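Local coordinates for protein putative N-acetylmuramoyl-L-alanine amidase,autolysin cwp6 (Peptoclostridium difficile, PDB 5J72) that probably cleaves the amide bond between N-acetylmuramic acid and L-alanine in peptidoglycan, using a zinc-containing amidase domain, and attaches to the cell wall through CWB2 modules, at residues 49-52 and 53-56; 186-189 and 190-193; 237-240 and 241-245. All coordinates share one frame; numbering follows the deposited sequence.

Contact 1 of 3, residues 49-52 and 53-56; sequences NYNE and KTDS
Asn-51 and Ser-56 form an antiparallel hydrogen-bonded pair in which Asn-51 N reaches Ser-56 O at 2.8 Å, while the return bond from Ser-56 N to Asn-51 O is weak at 3.4 Å. Asn-51 O also takes weak bonds from the backbone N atoms of Thr-54 and Asp-55, so three N-H groups converge on one carbonyl. Asp-55 and Ser-56 thus both face Asn-51, making a G1 beta bulge at the end of the hairpin that joins strands 42-51 and 56-63 in the N-terminal domain. The bulge puts Asp-55 in the left-handed region (phi 56°), which aspartate tolerates better than most residues bearing a side chain. Its carboxylate meets the edge of the Tyr-50 ring: Tyr-50 OH donates to the anti lone pair of Asp-55 OD2 at 2.6 Å, with ring and carboxylate planes 82° apart. Asp-55 OD1 forms a salt bridge with Lys-23. With CG of Asn-51 anti to its backbone N (chi1 174°), the amide folds along the turn, and OD1 receives a weak bond from Lys-53 N at 2.9 Å. The other end of that amide, ND2, bonds to Glu-58, whose second carboxylate oxygen pairs with Thr-54 OG1.

Contact 2 of 3, residues 186-189 and 190-193; sequences LANK and DDIP
A tight turn built on Asn-188 and Asp-191 carries the chain from the edge strand 184-187 of a four-stranded parallel sheet into helix 194-203, one of the strand-to-helix connections of the first CWB2 module. Lys-189 and Asp-190 occupy the middle positions, and the CA atoms of Asn-188 and Asp-191 are 5.2 Å apart. The backbone bond runs from Asn-188 N to Asp-191 O and is 2.9 Å long. A second bond links the side chains of the same pair: Asn-188 ND2 points at Asp-191 OD2 with an N-H...O angle of 172°. The oxygen lies almost in the plane of the amide but is met on its syn side, 28° out of the carboxylate plane; the two flat groups are turned against each other. Asp-191 can offer this oxygen because its CG sits between the backbone N and the carbonyl carbon (chi1 67°), which brings the carboxylate back beside the Asn-188 side chain. Asparagine and aspartate suit such a place, being short and able to pair donor with acceptor. At the corner, Asp-190 turns its OD1 to the OG of Ser-218, just before helix 219-228, while the extended chain of Lys-189 heads away. Inside the turn's base the buried small side chain of Ala-187 packs on the branched Ile-192, and Ile-192 in turn lies on Ile-225. There, the CB of Ala-187 touches the CG2 of Ile-192 at 3.7 Å.

Contact 3 of 3, residues 237-240 and 241-245; sequences GGVD and RHETS
Three backbone N-H groups are bound by side chains across this helix start, two of them by the carboxylates of Asp-240 and Glu-243. Asp-240 OD1 accepts from Glu-243 N at 2.9 Å, met nearly head-on. Glu-243 in turn reaches back past the cap: its OE1 accepts from Val-239 N at 2.8 Å, the donor again approaching nearly in line with the C-O bond. The next residue, Thr-244, takes the N-H of Gly-238 on its OG1 at 2.8 Å and 171°. Asp-240 is the N-cap of helix 241-253, which follows strand 232-236, an outermost strand of the parallel sheet that also holds 184-187, and lies in the second CWB2 repeat of the sequence. Aspartate suits the N-cap because its short carboxylate, swung between backbone N and carbonyl carbon (chi1 66°), can meet the N-H of Glu-243, which has no helical acceptor in the first turn; its negative charge would also suit the helix dipole. Among purely backbone bonds, Thr-244 N reaches Asp-240 O at 3.1 Å, the first regular step of the helix. Of the non-bonded contacts, the closest approach to a ring is made by Asp-240 OD2, which lies in the ring plane of His-242 at its edge, 3.1 Å from CD2. Another is at Gly-238, whose CA lies 3.3 Å from Glu-243 OE1; a beta carbon here would run into that oxygen, so the residue without one suits the place. Arg-241 reaches away to a salt bridge with Glu-270.

How the contacts relate
The three contacts follow one another along the chain without touching. Contact 1 belongs to the N-terminal domain, contact 2 to the first CWB2 module and contact 3 to the second CWB2 sequence repeat. Contacts 2 and 3 are the nearer pair, their centres about 20 Å apart and their nearest atoms about 13 Å; contact 1 lies about 39 Å from contact 2 and about 36 Å from contact 3, centre to centre. In contact 1 the Ser-56 side chain is about 11 Å from a bound calcium ion, too far to bind it, whereas contacts 2 and 3 lie away from the known sites. None of them includes the zinc ligands His-460, Glu-477 and His-530, which belong to the amidase domain.

Contact 1 of 3, residues 49-52 and 53-56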
ATOM      1  N   ASN A  49      -6.281  28.312  16.326  1.00 21.35           N
ATOM      2  CA  ASN A  49      -6.460  28.628  17.750  1.00 21.90           C
ATOM      3  C   ASN A  49      -5.295  28.191  18.600  1.00 22.22           C
ATOM      4  O   ASN A  49      -4.759  27.120  18.389  1.00 23.10           O
ATOM      5  CB  ASN A  49      -7.683  27.902  18.220  1.00 21.50           C
ATOM      6  CG  ASN A  49      -8.892  28.478  17.521  1.00 29.20           C
ATOM      7  OD1 ASN A  49      -9.515  27.784  16.728  1.00 35.69           O
ATOM      8  ND2 ASN A  49      -9.258  29.728  17.750  1.00 27.83           N
ATOM      9  N   TYR A  50      -4.939  29.017  19.583  1.00 24.40           N
ATOM     10  CA  TYR A  50      -3.827  28.739  20.459  1.00 23.34           C
ATOM     11  C   TYR A  50      -4.038  27.462  21.290  1.00 24.93           C
ATOM     12  O   TYR A  50      -5.090  27.288  21.914  1.00 27.23           O
ATOM     13  CB  TYR A  50      -3.619  29.934  21.371  1.00 25.26           C
ATOM     14  CG  TYR A  50      -2.317  29.823  22.135  1.00 28.89           C
ATOM     15  CD1 TYR A  50      -1.093  29.909  21.483  1.00 29.04           C
ATOM     16  CD2 TYR A  50      -2.314  29.633  23.518  1.00 34.77           C
ATOM     17  CE1 TYR A  50       0.110  29.814  22.189  1.00 36.24           C
ATOM     18  CE2 TYR A  50      -1.121  29.551  24.233  1.00 37.07           C
ATOM     19  CZ  TYR A  50       0.081  29.640  23.573  1.00 42.22           C
ATOM     20  OH  TYR A  50       1.224  29.532  24.313  1.00 44.33           O
ATOM     21  N   ASN A  51      -3.037  26.612  21.312  1.00 26.72           N
ATOM     22  CA  ASN A  51      -3.110  25.365  22.076  1.00 28.94           C
ATOM     23  C   ASN A  51      -1.981  25.476  23.115  1.00 32.31           C
ATOM     24  O   ASN A  51      -0.816  25.410  22.752  1.00 34.32           O
ATOM     25  CB  ASN A  51      -2.968  24.167  21.150  1.00 29.27           C
ATOM     26  CG  ASN A  51      -2.882  22.818  21.904  1.00 41.03           C
ATOM     27  OD1 ASN A  51      -2.800  22.788  23.135  1.00 41.80           O
ATOM     28  ND2 ASN A  51      -2.806  21.684  21.237  1.00 40.62           N
ATOM     29  N   GLU A  52      -2.340  25.682  24.404  1.00 38.74           N
ATOM     30  CA  GLU A  52      -1.326  25.806  25.469  1.00 47.27           C
ATOM     31  C   GLU A  52      -0.539  24.546  25.631  1.00 49.05           C
ATOM     32  O   GLU A  52       0.634  24.632  25.963  1.00 52.51           O
ATOM     33  CB  GLU A  52      -1.961  26.231  26.790  1.00 54.10           C
ATOM     34  CG  GLU A  52      -2.313  27.699  26.672  1.00 67.10           C
ATOM     35  CD  GLU A  52      -2.071  28.491  27.927  1.00 73.44           C
ATOM     36  OE1 GLU A  52      -2.822  28.274  28.914  1.00 79.36           O
ATOM     37  OE2 GLU A  52      -1.146  29.341  27.925  1.00 78.16           O
ATOM     38  N   LYS A  53      -1.106  23.397  25.366  1.00 49.54           N
ATOM     39  CA  LYS A  53      -0.293  22.195  25.495  1.00 54.54           C
ATOM     40  C   LYS A  53       0.948  22.334  24.621  1.00 55.23           C
ATOM     41  O   LYS A  53       2.049  22.068  25.072  1.00 53.46           O
ATOM     42  CB  LYS A  53      -1.096  20.959  25.036  1.00 58.92           C
ATOM     43  CG  LYS A  53      -0.321  19.644  25.099  1.00 66.55           C
ATOM     44  CD  LYS A  53      -1.216  18.424  24.691  1.00 73.94           C
ATOM     45  CE  LYS A  53      -1.222  17.326  25.762  1.00 77.94           C
ATOM     46  NZ  LYS A  53      -1.462  15.966  25.177  1.00 79.69           N
ATOM     47  N   THR A  54       0.780  22.773  23.358  1.00 49.71           N
ATOM     48  CA  THR A  54       1.915  22.848  22.457  1.00 41.13           C
ATOM     49  C   THR A  54       2.478  24.260  22.272  1.00 37.16           C
ATOM     50  O   THR A  54       3.456  24.389  21.546  1.00 36.64           O
ATOM     51  CB  THR A  54       1.495  22.288  21.075  1.00 40.93           C
ATOM     52  OG1 THR A  54       0.430  23.134  20.578  1.00 38.48           O
ATOM     53  CG2 THR A  54       0.968  20.841  21.147  1.00 38.87           C
ATOM     54  N   ASP A  55       1.885  25.303  22.884  1.00 34.09           N
ATOM     55  CA  ASP A  55       2.382  26.674  22.679  1.00 34.87           C
ATOM     56  C   ASP A  55       2.393  27.005  21.122  1.00 32.62           C
ATOM     57  O   ASP A  55       3.328  27.606  20.603  1.00 29.43           O
ATOM     58  CB  ASP A  55       3.821  26.793  23.247  1.00 38.46           C
ATOM     59  CG  ASP A  55       4.377  28.189  23.075  1.00 46.87           C
ATOM     60  OD1 ASP A  55       5.567  28.309  22.713  1.00 52.58           O
ATOM     61  OD2 ASP A  55       3.617  29.163  23.268  1.00 51.19           O
ATOM     62  N   SER A  56       1.362  26.580  20.423  1.00 28.83           N
ATOM     63  CA  SER A  56       1.263  26.732  18.940  1.00 29.82           C
ATOM     64  C   SER A  56      -0.173  27.126  18.545  1.00 29.15           C
ATOM     65  O   SER A  56      -1.088  26.856  19.297  1.00 25.06           O
ATOM     66  CB  SER A  56       1.511  25.379  18.280  1.00 32.50           C
ATOM     67  OG  SER A  56       2.853  25.340  17.851  1.00 46.28           O
TER

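Contact 2 of 3, residues 186-189 and 190-193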
ATOM      1  N   LEU A 186      19.282   9.401   2.151  1.00 20.01           N
ATOM      2  CA  LEU A 186      20.110   8.200   2.079  1.00 21.94           C
ATOM      3  C   LEU A 186      21.610   8.432   1.946  1.00 23.59           C
ATOM      4  O   LEU A 186      22.050   9.354   1.254  1.00 23.76           O
ATOM      5  CB  LEU A 186      19.641   7.409   0.819  1.00 22.10           C
ATOM      6  CG  LEU A 186      18.140   7.089   0.817  1.00 21.68           C
ATOM      7  CD1 LEU A 186      17.758   6.420  -0.481  1.00 23.83           C
ATOM      8  CD2 LEU A 186      17.775   6.245   2.024  1.00 18.15           C
ATOM      9  N   ALA A 187      22.373   7.539   2.594  1.00 24.79           N
ATOM     10  CA  ALA A 187      23.832   7.567   2.585  1.00 26.03           C
ATOM     11  C   ALA A 187      24.383   6.214   2.049  1.00 31.60           C
ATOM     12  O   ALA A 187      23.626   5.248   1.892  1.00 29.81           O
ATOM     13  CB  ALA A 187      24.322   7.702   4.003  1.00 26.90           C
ATOM     14  N   ASN A 188      25.695   6.200   1.766  1.00 32.58           N
ATOM     15  CA  ASN A 188      26.430   4.993   1.435  1.00 35.37           C
ATOM     16  C   ASN A 188      27.161   4.696   2.725  1.00 36.49           C
ATOM     17  O   ASN A 188      27.141   5.520   3.654  1.00 33.18           O
ATOM     18  CB  ASN A 188      27.377   5.231   0.287  1.00 35.47           C
ATOM     19  CG  ASN A 188      26.606   5.301  -0.998  1.00 34.50           C
ATOM     20  OD1 ASN A 188      25.773   4.420  -1.255  1.00 38.27           O
ATOM     21  ND2 ASN A 188      26.800   6.267  -1.864  1.00 34.31           N
ATOM     22  N   LYS A 189      27.822   3.549   2.835  1.00 33.83           N
ATOM     23  CA  LYS A 189      28.471   3.257   4.108  1.00 32.99           C
ATOM     24  C   LYS A 189      29.556   4.246   4.477  1.00 31.20           C
ATOM     25  O   LYS A 189      29.708   4.574   5.670  1.00 32.39           O
ATOM     26  CB  LYS A 189      29.130   1.839   4.061  1.00 38.45           C
ATOM     27  CG  LYS A 189      29.759   1.469   5.387  1.00 45.36           C
ATOM     28  CD  LYS A 189      30.604   0.200   5.279  1.00 54.55           C
ATOM     29  CE  LYS A 189      31.153  -0.105   6.646  1.00 64.99           C
ATOM     30  NZ  LYS A 189      32.109  -1.246   6.601  1.00 76.18           N
ATOM     31  N   ASP A 190      30.319   4.721   3.485  1.00 32.22           N
ATOM     32  CA  ASP A 190      31.433   5.616   3.818  1.00 40.77           C
ATOM     33  C   ASP A 190      31.363   7.004   3.168  1.00 44.38           C
ATOM     34  O   ASP A 190      32.318   7.765   3.271  1.00 43.17           O
ATOM     35  CB  ASP A 190      32.771   4.913   3.407  1.00 44.40           C
ATOM     36  CG  ASP A 190      32.989   3.620   4.168  1.00 48.12           C
ATOM     37  OD1 ASP A 190      32.918   3.646   5.412  1.00 48.37           O
ATOM     38  OD2 ASP A 190      33.210   2.579   3.516  1.00 52.53           O
ATOM     39  N   ASP A 191      30.262   7.346   2.499  1.00 43.92           N
ATOM     40  CA  ASP A 191      30.133   8.668   1.855  1.00 43.97           C
ATOM     41  C   ASP A 191      28.663   9.044   1.672  1.00 41.25           C
ATOM     42  O   ASP A 191      27.788   8.191   1.869  1.00 37.52           O
ATOM     43  CB  ASP A 191      30.761   8.645   0.453  1.00 44.13           C
ATOM     44  CG  ASP A 191      29.998   7.747  -0.551  1.00 55.41           C
ATOM     45  OD1 ASP A 191      30.359   6.557  -0.676  1.00 56.27           O
ATOM     46  OD2 ASP A 191      29.030   8.239  -1.197  1.00 56.55           O
ATOM     47  N   ILE A 192      28.391  10.294   1.295  1.00 36.53           N
ATOM     48  CA  ILE A 192      27.039  10.645   0.926  1.00 33.87           C
ATOM     49  C   ILE A 192      27.167  11.194  -0.446  1.00 32.31           C
ATOM     50  O   ILE A 192      28.139  11.897  -0.724  1.00 31.35           O
ATOM     51  CB  ILE A 192      26.326  11.654   1.865  1.00 31.30           C
ATOM     52  CG1 ILE A 192      27.276  12.871   2.216  1.00 32.43           C
ATOM     53  CG2 ILE A 192      25.882  10.926   3.112  1.00 30.02           C
ATOM     54  CD1 ILE A 192      26.497  14.069   2.859  1.00 29.48           C
ATOM     55  N   PRO A 193      26.242  10.881  -1.370  1.00 33.22           N
ATOM     56  CA  PRO A 193      26.363  11.446  -2.716  1.00 31.91           C
ATOM     57  C   PRO A 193      25.984  12.935  -2.716  1.00 33.04           C
ATOM     58  O   PRO A 193      25.418  13.455  -1.758  1.00 28.36           O
ATOM     59  CB  PRO A 193      25.392  10.620  -3.543  1.00 31.91           C
ATOM     60  CG  PRO A 193      24.439  10.074  -2.593  1.00 34.45           C
ATOM     61  CD  PRO A 193      25.248   9.802  -1.339  1.00 34.90           C
TER

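Contact 3 of 3, residues 237-240 and 241-245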
ATOM      1  N   GLY A 237      21.432   2.401  16.874  1.00 32.30           N
ATOM      2  CA  GLY A 237      21.746   1.184  16.122  1.00 38.11           C
ATOM      3  C   GLY A 237      22.171   0.117  17.115  1.00 43.22           C
ATOM      4  O   GLY A 237      23.019   0.381  17.965  1.00 43.23           O
ATOM      5  N   GLY A 238      21.558  -1.068  17.036  1.00 42.56           N
ATOM      6  CA  GLY A 238      21.898  -2.142  17.952  1.00 41.80           C
ATOM      7  C   GLY A 238      22.675  -3.213  17.219  1.00 41.51           C
ATOM      8  O   GLY A 238      23.084  -3.003  16.080  1.00 40.44           O
ATOM      9  N   VAL A 239      22.843  -4.405  17.882  1.00 45.47           N
ATOM     10  CA  VAL A 239      23.599  -5.542  17.317  1.00 48.50           C
ATOM     11  C   VAL A 239      22.920  -6.148  16.096  1.00 44.98           C
ATOM     12  O   VAL A 239      23.583  -6.700  15.234  1.00 43.06           O
ATOM     13  CB  VAL A 239      23.810  -6.619  18.428  1.00 52.10           C
ATOM     14  CG1 VAL A 239      22.475  -7.218  18.887  1.00 54.95           C
ATOM     15  CG2 VAL A 239      24.723  -7.733  17.920  1.00 55.78           C
ATOM     16  N   ASP A 240      21.588  -6.048  16.013  1.00 38.72           N
ATOM     17  CA  ASP A 240      20.858  -6.617  14.896  1.00 32.03           C
ATOM     18  C   ASP A 240      19.564  -5.800  14.712  1.00 28.12           C
ATOM     19  O   ASP A 240      19.326  -4.901  15.507  1.00 30.43           O
ATOM     20  CB  ASP A 240      20.513  -8.112  15.175  1.00 31.31           C
ATOM     21  CG  ASP A 240      19.536  -8.424  16.314  1.00 39.97           C
ATOM     22  OD1 ASP A 240      18.947  -7.496  16.876  1.00 37.67           O
ATOM     23  OD2 ASP A 240      19.368  -9.610  16.638  1.00 46.40           O
ATOM     24  N   ARG A 241      18.769  -6.111  13.726  1.00 31.22           N
ATOM     25  CA  ARG A 241      17.486  -5.402  13.460  1.00 30.96           C
ATOM     26  C   ARG A 241      16.578  -5.429  14.641  1.00 28.62           C
ATOM     27  O   ARG A 241      15.894  -4.455  14.873  1.00 27.85           O
ATOM     28  CB  ARG A 241      16.694  -6.122  12.371  1.00 31.84           C
ATOM     29  CG  ARG A 241      17.526  -6.378  11.168  1.00 36.15           C
ATOM     30  CD  ARG A 241      16.798  -7.195  10.159  1.00 31.05           C
ATOM     31  NE  ARG A 241      17.517  -7.092   8.909  1.00 33.59           N
ATOM     32  CZ  ARG A 241      17.002  -7.435   7.751  1.00 37.02           C
ATOM     33  NH1 ARG A 241      15.772  -7.911   7.689  1.00 32.45           N
ATOM     34  NH2 ARG A 241      17.704  -7.299   6.634  1.00 42.04           N
ATOM     35  N   HIS A 242      16.523  -6.537  15.416  1.00 27.92           N
ATOM     36  CA  HIS A 242      15.559  -6.567  16.532  1.00 25.41           C
ATOM     37  C   HIS A 242      15.912  -5.584  17.558  1.00 28.51           C
ATOM     38  O   HIS A 242      15.019  -4.884  18.050  1.00 26.84           O
ATOM     39  CB  HIS A 242      15.455  -7.962  17.231  1.00 30.13           C
ATOM     40  CG  HIS A 242      15.395  -9.095  16.268  1.00 38.95           C
ATOM     41  ND1 HIS A 242      14.217  -9.476  15.655  1.00 44.06           N
ATOM     42  CD2 HIS A 242      16.358  -9.923  15.801  1.00 44.28           C
ATOM     43  CE1 HIS A 242      14.484 -10.492  14.849  1.00 42.54           C
ATOM     44  NE2 HIS A 242      15.764 -10.786  14.917  1.00 48.15           N
ATOM     45  N   GLU A 243      17.222  -5.483  17.928  1.00 29.09           N
ATOM     46  CA  GLU A 243      17.596  -4.530  18.955  1.00 31.28           C
ATOM     47  C   GLU A 243      17.441  -3.070  18.423  1.00 23.68           C
ATOM     48  O   GLU A 243      17.033  -2.221  19.166  1.00 27.51           O
ATOM     49  CB  GLU A 243      19.088  -4.711  19.387  1.00 30.26           C
ATOM     50  CG  GLU A 243      19.282  -3.959  20.715  1.00 36.40           C
ATOM     51  CD  GLU A 243      20.763  -3.941  21.193  1.00 41.08           C
ATOM     52  OE1 GLU A 243      21.698  -4.250  20.418  1.00 46.33           O
ATOM     53  OE2 GLU A 243      20.942  -3.588  22.350  1.00 50.38           O
ATOM     54  N   THR A 244      17.815  -2.822  17.195  1.00 27.02           N
ATOM     55  CA  THR A 244      17.622  -1.473  16.641  1.00 25.06           C
ATOM     56  C   THR A 244      16.139  -1.065  16.705  1.00 21.79           C
ATOM     57  O   THR A 244      15.867   0.066  17.071  1.00 23.70           O
ATOM     58  CB  THR A 244      18.110  -1.437  15.213  1.00 29.14           C
ATOM     59  OG1 THR A 244      19.515  -1.695  15.261  1.00 27.64           O
ATOM     60  CG2 THR A 244      17.870  -0.018  14.560  1.00 29.52           C
ATOM     61  N   SER A 245      15.175  -2.000  16.396  1.00 21.09           N
ATOM     62  CA  SER A 245      13.760  -1.636  16.472  1.00 22.96           C
ATOM     63  C   SER A 245      13.422  -1.336  17.905  1.00 23.24           C
ATOM     64  O   SER A 245      12.627  -0.444  18.208  1.00 21.68           O
ATOM     65  CB  SER A 245      12.874  -2.743  15.864  1.00 24.79           C
ATOM     66  OG  SER A 245      12.640  -3.878  16.691  1.00 30.78           O
TER